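PDB 3I2W: syndapin from Drosophila melanogaster, which probably shapes and binds membranes through its dimeric F-BAR domain, the part in this crystal, and is thought to act in endocytosis and internalization of plasma-membrane proteins. Local coordinates for residues V72-E77 with Y252-H257; K128-L133 with T201-V206. All blocks are in the same frame, centred on the assembly; numbering follows the deposited sequence.

Interaction 1: residues V72-E77 with Y252-H257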
loop_
_atom_site.group_PDB
_atom_site.type_symbol
_atom_site.label_atom_id
_atom_site.label_comp_id
_atom_site.label_asym_id
_atom_site.label_seq_id
_atom_site.Cartn_x
_atom_site.Cartn_y
_atom_site.Cartn_z
ATOM N N VAL B 72 -3.392 -13.224 -16.405
ATOM C CA VAL B 72 -3.163 -12.779 -15.060
ATOM C C VAL B 72 -2.178 -11.609 -15.096
ATOM O O VAL B 72 -2.319 -10.685 -14.358
ATOM C CB VAL B 72 -2.644 -13.955 -14.207
ATOM C CG1 VAL B 72 -1.715 -13.505 -13.183
ATOM C CG2 VAL B 72 -3.742 -14.568 -13.518
ATOM N N LEU B 73 -1.183 -11.668 -15.970
ATOM C CA LEU B 73 -0.151 -10.637 -16.067
ATOM C C LEU B 73 -0.736 -9.340 -16.629
ATOM O O LEU B 73 -0.365 -8.243 -16.228
ATOM C CB LEU B 73 1.025 -11.120 -16.934
ATOM C CG LEU B 73 1.628 -12.543 -16.735
ATOM C CD1 LEU B 73 2.834 -12.677 -17.587
ATOM C CD2 LEU B 73 2.049 -12.932 -15.319
ATOM N N THR B 74 -1.644 -9.467 -17.574
ATOM C CA THR B 74 -2.378 -8.326 -18.052
ATOM C C THR B 74 -3.207 -7.680 -16.921
ATOM O O THR B 74 -3.164 -6.490 -16.787
ATOM C CB THR B 74 -3.208 -8.737 -19.267
ATOM O OG1 THR B 74 -2.354 -8.656 -20.404
ATOM C CG2 THR B 74 -4.389 -7.840 -19.491
ATOM N N GLU B 75 -3.922 -8.485 -16.117
ATOM C CA GLU B 75 -4.658 -8.035 -14.921
ATOM C C GLU B 75 -3.819 -7.142 -14.022
ATOM O O GLU B 75 -4.210 -6.032 -13.677
ATOM C CB GLU B 75 -5.071 -9.202 -14.065
ATOM C CG GLU B 75 -5.959 -8.790 -12.969
ATOM C CD GLU B 75 -5.341 -8.746 -11.545
ATOM O OE1 GLU B 75 -4.170 -9.152 -11.300
ATOM O OE2 GLU B 75 -6.124 -8.306 -10.646
ATOM N N SER B 76 -2.662 -7.634 -13.643
ATOM C CA SER B 76 -1.855 -6.931 -12.729
ATOM C C SER B 76 -1.315 -5.667 -13.407
ATOM O O SER B 76 -0.801 -4.766 -12.745
ATOM C CB SER B 76 -0.718 -7.843 -12.310
ATOM O OG SER B 76 0.173 -8.038 -13.404
ATOM N N GLU B 77 -1.381 -5.596 -14.727
ATOM C CA GLU B 77 -0.821 -4.428 -15.346
ATOM C C GLU B 77 -1.815 -3.282 -15.271
ATOM O O GLU B 77 -1.480 -2.145 -14.946
ATOM C CB GLU B 77 -0.267 -4.732 -16.745
ATOM C CG GLU B 77 1.241 -5.008 -16.602
ATOM C CD GLU B 77 2.014 -5.421 -17.868
ATOM O OE1 GLU B 77 3.251 -5.703 -17.699
ATOM O OE2 GLU B 77 1.436 -5.475 -19.006
ATOM N N TYR B 252 -11.559 -7.025 -14.849
ATOM C CA TYR B 252 -12.025 -8.361 -14.533
ATOM C C TYR B 252 -12.879 -8.980 -15.658
ATOM O O TYR B 252 -12.647 -10.093 -16.027
ATOM C CB TYR B 252 -12.610 -8.433 -13.112
ATOM C CG TYR B 252 -11.486 -8.102 -12.205
ATOM C CD1 TYR B 252 -10.608 -9.065 -11.745
ATOM C CD2 TYR B 252 -11.192 -6.795 -11.925
ATOM C CE1 TYR B 252 -9.515 -8.721 -10.983
ATOM C CE2 TYR B 252 -10.107 -6.456 -11.176
ATOM C CZ TYR B 252 -9.266 -7.404 -10.728
ATOM O OH TYR B 252 -8.177 -6.965 -9.996
ATOM N N GLU B 253 -13.816 -8.255 -16.229
ATOM C CA GLU B 253 -14.545 -8.756 -17.340
ATOM C C GLU B 253 -13.576 -9.369 -18.393
ATOM O O GLU B 253 -13.738 -10.494 -18.857
ATOM C CB GLU B 253 -15.355 -7.604 -17.954
ATOM C CG GLU B 253 -16.141 -8.058 -19.206
ATOM C CD GLU B 253 -17.169 -6.983 -19.688
ATOM O OE1 GLU B 253 -17.078 -5.781 -19.174
ATOM O OE2 GLU B 253 -18.065 -7.331 -20.581
ATOM N N GLU B 254 -12.555 -8.607 -18.737
ATOM C CA GLU B 254 -11.684 -8.913 -19.827
ATOM C C GLU B 254 -10.764 -10.026 -19.423
ATOM O O GLU B 254 -10.489 -10.953 -20.172
ATOM C CB GLU B 254 -10.868 -7.692 -20.148
ATOM C CG GLU B 254 -9.421 -8.028 -20.512
ATOM C CD GLU B 254 -8.467 -6.798 -20.713
ATOM O OE1 GLU B 254 -8.103 -6.053 -19.779
ATOM O OE2 GLU B 254 -8.008 -6.619 -21.840
ATOM N N PHE B 255 -10.286 -9.943 -18.190
ATOM C CA PHE B 255 -9.510 -11.018 -17.592
ATOM C C PHE B 255 -10.220 -12.352 -17.693
ATOM O O PHE B 255 -9.591 -13.339 -17.963
ATOM C CB PHE B 255 -9.184 -10.659 -16.165
ATOM C CG PHE B 255 -8.379 -11.679 -15.436
ATOM C CD1 PHE B 255 -7.690 -12.682 -16.109
ATOM C CD2 PHE B 255 -8.289 -11.644 -14.062
ATOM C CE1 PHE B 255 -6.936 -13.668 -15.422
ATOM C CE2 PHE B 255 -7.536 -12.608 -13.389
ATOM C CZ PHE B 255 -6.867 -13.622 -14.076
ATOM N N SER B 256 -11.525 -12.427 -17.516
ATOM C CA SER B 256 -12.133 -13.747 -17.668
ATOM C C SER B 256 -12.543 -14.005 -19.090
ATOM O O SER B 256 -12.831 -15.090 -19.439
ATOM C CB SER B 256 -13.292 -13.988 -16.711
ATOM O OG SER B 256 -14.187 -12.982 -16.897
ATOM N N HIS B 257 -12.536 -13.008 -19.948
ATOM C CA HIS B 257 -12.771 -13.339 -21.320
ATOM C C HIS B 257 -11.616 -14.246 -21.736
ATOM O O HIS B 257 -11.821 -15.305 -22.326
ATOM C CB HIS B 257 -12.858 -12.107 -22.190
ATOM C CG HIS B 257 -13.178 -12.415 -23.622
ATOM N ND1 HIS B 257 -14.343 -13.060 -24.001
ATOM C CD2 HIS B 257 -12.470 -12.205 -24.763
ATOM C CE1 HIS B 257 -14.338 -13.223 -25.310
ATOM N NE2 HIS B 257 -13.216 -12.710 -25.797
#

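Interaction 2: residues K128-L133 with T201-V206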
loop_
_atom_site.group_PDB
_atom_site.type_symbol
_atom_site.label_atom_id
_atom_site.label_comp_id
_atom_site.label_asym_id
_atom_site.label_seq_id
_atom_site.Cartn_x
_atom_site.Cartn_y
_atom_site.Cartn_z
ATOM N N LYS B 128 -1.745 45.983 26.381
ATOM C CA LYS B 128 -0.831 46.892 27.044
ATOM C C LYS B 128 -1.477 47.780 28.149
ATOM O O LYS B 128 -1.119 47.630 29.313
ATOM C CB LYS B 128 -0.060 47.699 26.031
ATOM C CG LYS B 128 1.000 48.520 26.641
ATOM C CD LYS B 128 1.661 49.390 25.616
ATOM C CE LYS B 128 3.170 49.289 25.824
ATOM N NZ LYS B 128 3.944 50.425 25.192
ATOM N N PRO B 129 -2.462 48.655 27.803
ATOM C CA PRO B 129 -3.184 49.420 28.836
ATOM C C PRO B 129 -3.493 48.664 30.114
ATOM O O PRO B 129 -3.147 49.109 31.216
ATOM C CB PRO B 129 -4.494 49.760 28.139
ATOM C CG PRO B 129 -4.082 50.020 26.799
ATOM C CD PRO B 129 -3.010 48.976 26.473
ATOM N N TRP B 130 -4.147 47.534 29.969
ATOM C CA TRP B 130 -4.602 46.777 31.108
ATOM C C TRP B 130 -3.396 46.111 31.799
ATOM O O TRP B 130 -3.396 45.840 32.991
ATOM C CB TRP B 130 -5.576 45.759 30.572
ATOM C CG TRP B 130 -6.227 44.953 31.539
ATOM C CD1 TRP B 130 -7.422 45.216 32.140
ATOM C CD2 TRP B 130 -5.819 43.682 31.996
ATOM N NE1 TRP B 130 -7.761 44.183 33.000
ATOM C CE2 TRP B 130 -6.790 43.225 32.909
ATOM C CE3 TRP B 130 -4.726 42.882 31.736
ATOM C CZ2 TRP B 130 -6.702 42.000 33.549
ATOM C CZ3 TRP B 130 -4.621 41.635 32.413
ATOM C CH2 TRP B 130 -5.603 41.220 33.290
ATOM N N ALA B 131 -2.335 45.872 31.054
ATOM C CA ALA B 131 -1.164 45.337 31.683
ATOM C C ALA B 131 -0.639 46.354 32.682
ATOM O O ALA B 131 -0.375 45.997 33.802
ATOM C CB ALA B 131 -0.124 45.002 30.641
ATOM N N LYS B 132 -0.469 47.611 32.268
ATOM C CA LYS B 132 -0.215 48.717 33.181
ATOM C C LYS B 132 -1.126 48.654 34.413
ATOM O O LYS B 132 -0.670 48.357 35.523
ATOM C CB LYS B 132 -0.458 50.053 32.498
ATOM C CG LYS B 132 0.436 50.379 31.298
ATOM C CD LYS B 132 1.898 49.934 31.502
ATOM C CE LYS B 132 2.764 50.312 30.278
ATOM N NZ LYS B 132 2.329 51.679 29.800
ATOM N N LEU B 133 -2.419 48.895 34.232
ATOM C CA LEU B 133 -3.280 48.849 35.406
ATOM C C LEU B 133 -3.022 47.584 36.256
ATOM O O LEU B 133 -3.038 47.625 37.471
ATOM C CB LEU B 133 -4.759 49.134 35.072
ATOM C CG LEU B 133 -4.935 50.307 34.080
ATOM C CD1 LEU B 133 -6.342 50.580 33.744
ATOM C CD2 LEU B 133 -4.325 51.596 34.517
ATOM N N THR B 201 -10.807 48.028 37.399
ATOM C CA THR B 201 -12.183 47.468 37.298
ATOM C C THR B 201 -13.022 48.236 36.320
ATOM O O THR B 201 -13.992 47.731 35.816
ATOM C CB THR B 201 -12.953 47.313 38.639
ATOM O OG1 THR B 201 -12.119 46.659 39.595
ATOM C CG2 THR B 201 -14.197 46.440 38.471
ATOM N N LYS B 202 -12.616 49.435 35.982
ATOM C CA LYS B 202 -13.428 50.162 35.057
ATOM C C LYS B 202 -12.909 49.993 33.635
ATOM O O LYS B 202 -13.669 50.173 32.667
ATOM C CB LYS B 202 -13.625 51.631 35.501
ATOM C CG LYS B 202 -12.576 52.619 35.028
ATOM C CD LYS B 202 -13.275 53.851 34.367
ATOM C CE LYS B 202 -13.839 54.865 35.398
ATOM N NZ LYS B 202 -12.794 55.829 35.894
ATOM N N TYR B 203 -11.633 49.635 33.506
ATOM C CA TYR B 203 -11.059 49.323 32.195
ATOM C C TYR B 203 -11.428 47.930 31.691
ATOM O O TYR B 203 -11.338 47.700 30.511
ATOM C CB TYR B 203 -9.546 49.496 32.158
ATOM C CG TYR B 203 -8.992 49.690 30.759
ATOM C CD1 TYR B 203 -9.159 50.884 30.099
ATOM C CD2 TYR B 203 -8.265 48.683 30.108
ATOM C CE1 TYR B 203 -8.644 51.083 28.822
ATOM C CE2 TYR B 203 -7.734 48.865 28.806
ATOM C CZ TYR B 203 -7.930 50.069 28.164
ATOM O OH TYR B 203 -7.433 50.321 26.878
ATOM N N ASN B 204 -11.859 47.022 32.562
ATOM C CA ASN B 204 -11.975 45.657 32.190
ATOM C C ASN B 204 -12.766 45.460 30.917
ATOM O O ASN B 204 -12.443 44.620 30.064
ATOM C CB ASN B 204 -12.658 44.851 33.288
ATOM C CG ASN B 204 -11.716 44.468 34.415
ATOM O OD1 ASN B 204 -10.509 44.726 34.372
ATOM N ND2 ASN B 204 -12.273 43.838 35.436
ATOM N N SER B 205 -13.835 46.216 30.775
ATOM C CA SER B 205 -14.719 45.868 29.743
ATOM C C SER B 205 -14.097 46.380 28.458
ATOM O O SER B 205 -14.191 45.731 27.424
ATOM C CB SER B 205 -16.075 46.417 30.054
ATOM O OG SER B 205 -16.030 47.761 29.769
ATOM N N VAL B 206 -13.410 47.503 28.510
ATOM C CA VAL B 206 -12.691 47.946 27.319
ATOM C C VAL B 206 -11.672 46.901 26.880
ATOM O O VAL B 206 -11.520 46.660 25.676
ATOM C CB VAL B 206 -11.986 49.262 27.558
ATOM C CG1 VAL B 206 -10.953 49.596 26.412
ATOM C CG2 VAL B 206 -13.029 50.356 27.729
#

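Interaction 1: residues V72-E77 with Y252-H257
Tyr252 donates its phenolic hydrogen to Glu75 across two nearly antiparallel helical turns, in the hydrogen bond that joins segments 72-77 and 252-257. Tyr252 OH lies 2.5 Å from Glu75 OE2 and meets the anti lone pair of that oxygen, the one directed away from OE1. The two methylenes of Glu75 let it span the gap; CG is anti to the backbone N (chi1 -172°), and a bend at chi2 (-106°) places CD near the tyrosine hydroxyl. The other oxygen, OE1, forms a salt bridge with Arg34 of the second subunit. One buried carboxylate is thus gripped by both a phenol and a guanidinium, and the positive charge would be expected to favour its ionised form.

A contact that also reaches the second subunit fits the F-BAR fold, in which helices of two subunits pack together into the central bundle of a crescent-shaped dimer. Here helix 247-260 lies against helix 63-105, the axes of segments 252-257 and 72-77 coming within 9.6 Å, and His237 and Leu240 of the second subunit pack beside Phe255 and Glu75.

The apolar contacts centre on Phe255, a flat, bulky residue suited to filling the groove between the helices. Phe255 CA is 6.3 Å from Glu75 CA. Glu75 CB sits over one ring face, offset toward the rim; the next methylene, Glu75 CG, is 3.8 Å from Phe255 CD2. Val72 runs beside the phenyl group and brings its CG2 methyl to the far tip, 3.3 Å from Phe255 CZ. Behind it, Val72 also touches Trp48 on helix 11-58. On the more open side, Thr74 and Glu254 cross at about a right angle, the methyl CG2 of Thr74 lying 4.1 Å from Glu254 OE1.

Interaction 2: residues K128-L133 with T201-V206
Trp130 and Tyr203 mark the closest backbone register, their CA atoms 7.0 Å apart, where two antiparallel helical turns cross at -161° with axes 10.1 Å apart. Tyr203 points toward the opposite helix and meets three of its residues. Its CG is anti to the backbone N (chi1 -159°), and the ring lodges among these side chains of segment 128-133. Pro129, whose ring nitrogen has no hydrogen to give to the preceding turn, sits at a kink and packs its CB against the ring carbon CE2 of Tyr203 (3.4 Å) and beside the hydroxyl. Leu133 crosses at about a right angle, placing CD1 3.7 Å from Tyr203 CB, while Trp130 CB lies 4.0 Å from Tyr203 CD2. Val206 CB covers the centre of one tyrosine face from within its own helix.

The polar link is made at the indole edge. Trp130 NE1 donates to Asn204 OD1 at 3.1 Å, with an N-H...O angle of 158° and the oxygen in the ring plane, so a largely apolar side chain has its one N-H satisfied. Trp283 of the second subunit packs on both residues. The antiparallel pairing of long helices, here with Tyr203 packed between them, is that of the elongated helical arm of an F-BAR domain.

From the N terminus, the chain first runs along helix 11-58 and turns back into helix 63-105, which supplies segment 72-77. Helix 114-159 then carries segment 128-133, and the returning helix 169-240 carries 201-206, so interaction 2 closes a loop of 67 intervening residues, mostly helix. Only afterwards does helix 247-260 bring segment 252-257 back to 72-77, closing a loop of 174 residues within which interaction 2 is nested; the two do not cross. Their centres lie 75 Å apart, on opposite sides of the chain's centre. Interaction 1 ties the short helix 247-260 to helix 63-105, interaction 2 pairs helices 114-159 and 169-240, and both touch the second subunit.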